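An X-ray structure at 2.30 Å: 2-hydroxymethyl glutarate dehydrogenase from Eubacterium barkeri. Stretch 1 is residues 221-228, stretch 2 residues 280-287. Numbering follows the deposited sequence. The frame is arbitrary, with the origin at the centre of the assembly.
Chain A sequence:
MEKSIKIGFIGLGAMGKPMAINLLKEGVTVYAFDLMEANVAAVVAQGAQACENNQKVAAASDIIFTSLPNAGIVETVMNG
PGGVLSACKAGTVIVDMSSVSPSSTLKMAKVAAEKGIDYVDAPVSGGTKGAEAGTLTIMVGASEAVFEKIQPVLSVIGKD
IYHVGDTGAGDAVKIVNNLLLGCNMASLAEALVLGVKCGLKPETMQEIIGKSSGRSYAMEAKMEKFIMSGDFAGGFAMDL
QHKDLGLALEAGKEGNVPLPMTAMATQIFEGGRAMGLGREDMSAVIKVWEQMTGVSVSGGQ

Stretch 1 221-228: AKMEKFIM
Stretch 2, residues 280-287: EDMSAVIK

Stretch 1 is helical from Ala221, continuing a helix that begins earlier. Lys222 O accepts from both Phe226 N (3.0 Å) and Ile227 N (3.1 Å); the latter bond and Met228 N to Met223 O (2.7 Å) give the wider pi-type spacing, and the helix is kinked where N of Glu224 and Lys225 has no bond to the turn before. Lys222, Phe226 and Ile227 are the residues of stretch 1 that touch stretch 2. Opposite, 280 and 281 are extended (psi 161° and 147°), a 3-10 turn covers 282-284, and helix follows by 287. The register is set by Lys222 and Ser283, CA to CA 6.3 Å; about 321 Å² is buried in total.

Lys222 points toward the turn. Two m torsions bend its chain near the backbone, then two t torsions extend it, so that NZ reaches Asp281 OD1 at 2.7 Å in a buried salt bridge; on the way CE packs 3.3 Å from Met282 CE. Asp281, chi1 t, uses its other oxygen within its own stretch: OD2 accepts from Ser283 N (2.9 Å) and Ser283 OG (2.6 Å), the latter with Ser283 chi1 p; this bond suits serine to its place. The same OD2 lies over one face of the Phe226 ring, whose m rotamer (chi2 -87°) also brings CD1 3.7 Å from Asp281 CB. Lys222 CB lies 3.7 Å from Ser283 CB, and Ser283 OG comes to 3.2 Å from Phe226 CB. Beyond it the contact turns apolar: Ile227 (m, t) sets CG2 4.2 Å from CD1 of Ile286, itself extended t, t.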

# COMPACT_ATOMS: atom_id res chain seq x y z
N ALA A 221 5.57 -22.91 11.15
CA ALA A 221 4.57 -22.99 12.21
C ALA A 221 3.15 -23.27 11.70
O ALA A 221 2.38 -24.00 12.35
CB ALA A 221 4.58 -21.72 13.04
N LYS A 222 2.80 -22.70 10.56
CA LYS A 222 1.39 -22.65 10.15
C LYS A 222 0.99 -23.65 9.06
O LYS A 222 -0.14 -24.12 9.06
CB LYS A 222 1.03 -21.23 9.71
CG LYS A 222 1.32 -20.14 10.75
CD LYS A 222 0.66 -20.41 12.09
CE LYS A 222 0.88 -19.27 13.07
NZ LYS A 222 0.26 -19.57 14.40
N MET A 223 1.90 -23.96 8.16
CA MET A 223 1.56 -24.69 6.94
C MET A 223 0.87 -26.04 7.21
O MET A 223 -0.25 -26.29 6.79
CB MET A 223 2.83 -24.89 6.11
CG MET A 223 2.65 -25.65 4.81
SD MET A 223 1.71 -24.66 3.67
CE MET A 223 1.86 -25.66 2.16
N GLU A 224 1.55 -26.89 7.93
CA GLU A 224 1.04 -28.22 8.18
C GLU A 224 -0.09 -28.22 9.22
O GLU A 224 -1.15 -28.81 9.00
CB GLU A 224 2.18 -29.10 8.62
CG GLU A 224 1.88 -30.57 8.54
CD GLU A 224 3.13 -31.44 8.67
OE1 GLU A 224 4.16 -31.07 8.02
OE2 GLU A 224 3.05 -32.46 9.40
N LYS A 225 0.13 -27.52 10.33
CA LYS A 225 -0.81 -27.58 11.45
C LYS A 225 -2.17 -26.91 11.17
O LYS A 225 -3.20 -27.42 11.64
CB LYS A 225 -0.19 -26.96 12.70
CG LYS A 225 -1.05 -27.16 13.96
CD LYS A 225 -0.40 -26.56 15.20
CE LYS A 225 -1.38 -26.59 16.38
NZ LYS A 225 -0.87 -25.84 17.58
N PHE A 226 -2.17 -25.79 10.45
CA PHE A 226 -3.37 -24.99 10.25
C PHE A 226 -3.85 -24.97 8.80
O PHE A 226 -5.01 -25.27 8.54
CB PHE A 226 -3.15 -23.55 10.72
CG PHE A 226 -2.83 -23.43 12.18
CD1 PHE A 226 -3.85 -23.35 13.14
CD2 PHE A 226 -1.52 -23.40 12.62
CE1 PHE A 226 -3.56 -23.24 14.49
CE2 PHE A 226 -1.22 -23.29 13.99
CZ PHE A 226 -2.24 -23.21 14.92
N ILE A 227 -2.97 -24.60 7.88
CA ILE A 227 -3.34 -24.38 6.50
C ILE A 227 -3.70 -25.72 5.86
O ILE A 227 -4.80 -25.89 5.38
CB ILE A 227 -2.20 -23.68 5.68
CG1 ILE A 227 -2.00 -22.25 6.20
CG2 ILE A 227 -2.52 -23.64 4.20
CD1 ILE A 227 -0.71 -21.57 5.67
N MET A 228 -2.78 -26.68 5.89
CA MET A 228 -3.05 -27.96 5.21
C MET A 228 -4.12 -28.80 5.92
O MET A 228 -4.82 -29.59 5.27
CB MET A 228 -1.77 -28.76 5.04
CG MET A 228 -0.82 -28.09 4.12
SD MET A 228 0.65 -29.06 3.81
CE MET A 228 -0.08 -30.41 2.84
N GLU A 280 -9.87 -16.83 14.60
CA GLU A 280 -9.12 -17.96 14.09
C GLU A 280 -7.63 -17.62 14.07
O GLU A 280 -7.27 -16.44 14.09
CB GLU A 280 -9.59 -18.30 12.67
CG GLU A 280 -11.05 -18.72 12.63
CD GLU A 280 -11.53 -19.20 11.28
OE1 GLU A 280 -12.74 -19.47 11.17
OE2 GLU A 280 -10.74 -19.34 10.32
N ASP A 281 -6.78 -18.65 14.01
CA ASP A 281 -5.36 -18.44 13.86
C ASP A 281 -5.16 -17.53 12.66
O ASP A 281 -5.91 -17.57 11.67
CB ASP A 281 -4.60 -19.75 13.67
CG ASP A 281 -3.12 -19.54 13.44
OD1 ASP A 281 -2.42 -19.29 14.43
OD2 ASP A 281 -2.68 -19.60 12.27
N MET A 282 -4.12 -16.70 12.75
CA MET A 282 -3.86 -15.70 11.73
C MET A 282 -3.56 -16.28 10.34
O MET A 282 -3.72 -15.58 9.38
CB MET A 282 -2.74 -14.75 12.20
CG MET A 282 -1.44 -15.39 12.74
SD MET A 282 -0.10 -15.51 11.56
CE MET A 282 -0.45 -17.11 10.89
N SER A 283 -3.17 -17.55 10.23
CA SER A 283 -2.91 -18.17 8.94
C SER A 283 -4.20 -18.36 8.13
O SER A 283 -4.14 -18.57 6.90
CB SER A 283 -2.20 -19.52 9.10
OG SER A 283 -2.95 -20.45 9.86
N ALA A 284 -5.35 -18.28 8.81
CA ALA A 284 -6.67 -18.26 8.15
C ALA A 284 -6.83 -17.07 7.21
O ALA A 284 -7.75 -17.04 6.43
CB ALA A 284 -7.80 -18.28 9.19
N VAL A 285 -5.94 -16.09 7.27
CA VAL A 285 -5.96 -14.98 6.30
C VAL A 285 -5.90 -15.48 4.83
O VAL A 285 -6.40 -14.81 3.92
CB VAL A 285 -4.84 -13.95 6.60
CG1 VAL A 285 -3.47 -14.49 6.16
CG2 VAL A 285 -5.15 -12.61 5.96
N ILE A 286 -5.30 -16.66 4.61
CA ILE A 286 -5.29 -17.30 3.30
C ILE A 286 -6.72 -17.44 2.70
O ILE A 286 -6.91 -17.36 1.48
CB ILE A 286 -4.58 -18.70 3.32
CG1 ILE A 286 -4.21 -19.13 1.90
CG2 ILE A 286 -5.48 -19.78 3.98
CD1 ILE A 286 -3.26 -20.32 1.81
N LYS A 287 -7.72 -17.64 3.56
CA LYS A 287 -9.13 -17.73 3.15
C LYS A 287 -9.62 -16.47 2.41
O LYS A 287 -10.53 -16.57 1.60
CB LYS A 287 -10.01 -17.96 4.36
CG LYS A 287 -9.84 -19.30 5.04
CD LYS A 287 -10.86 -19.43 6.17
CE LYS A 287 -10.56 -20.60 7.06
NZ LYS A 287 -11.66 -20.83 8.04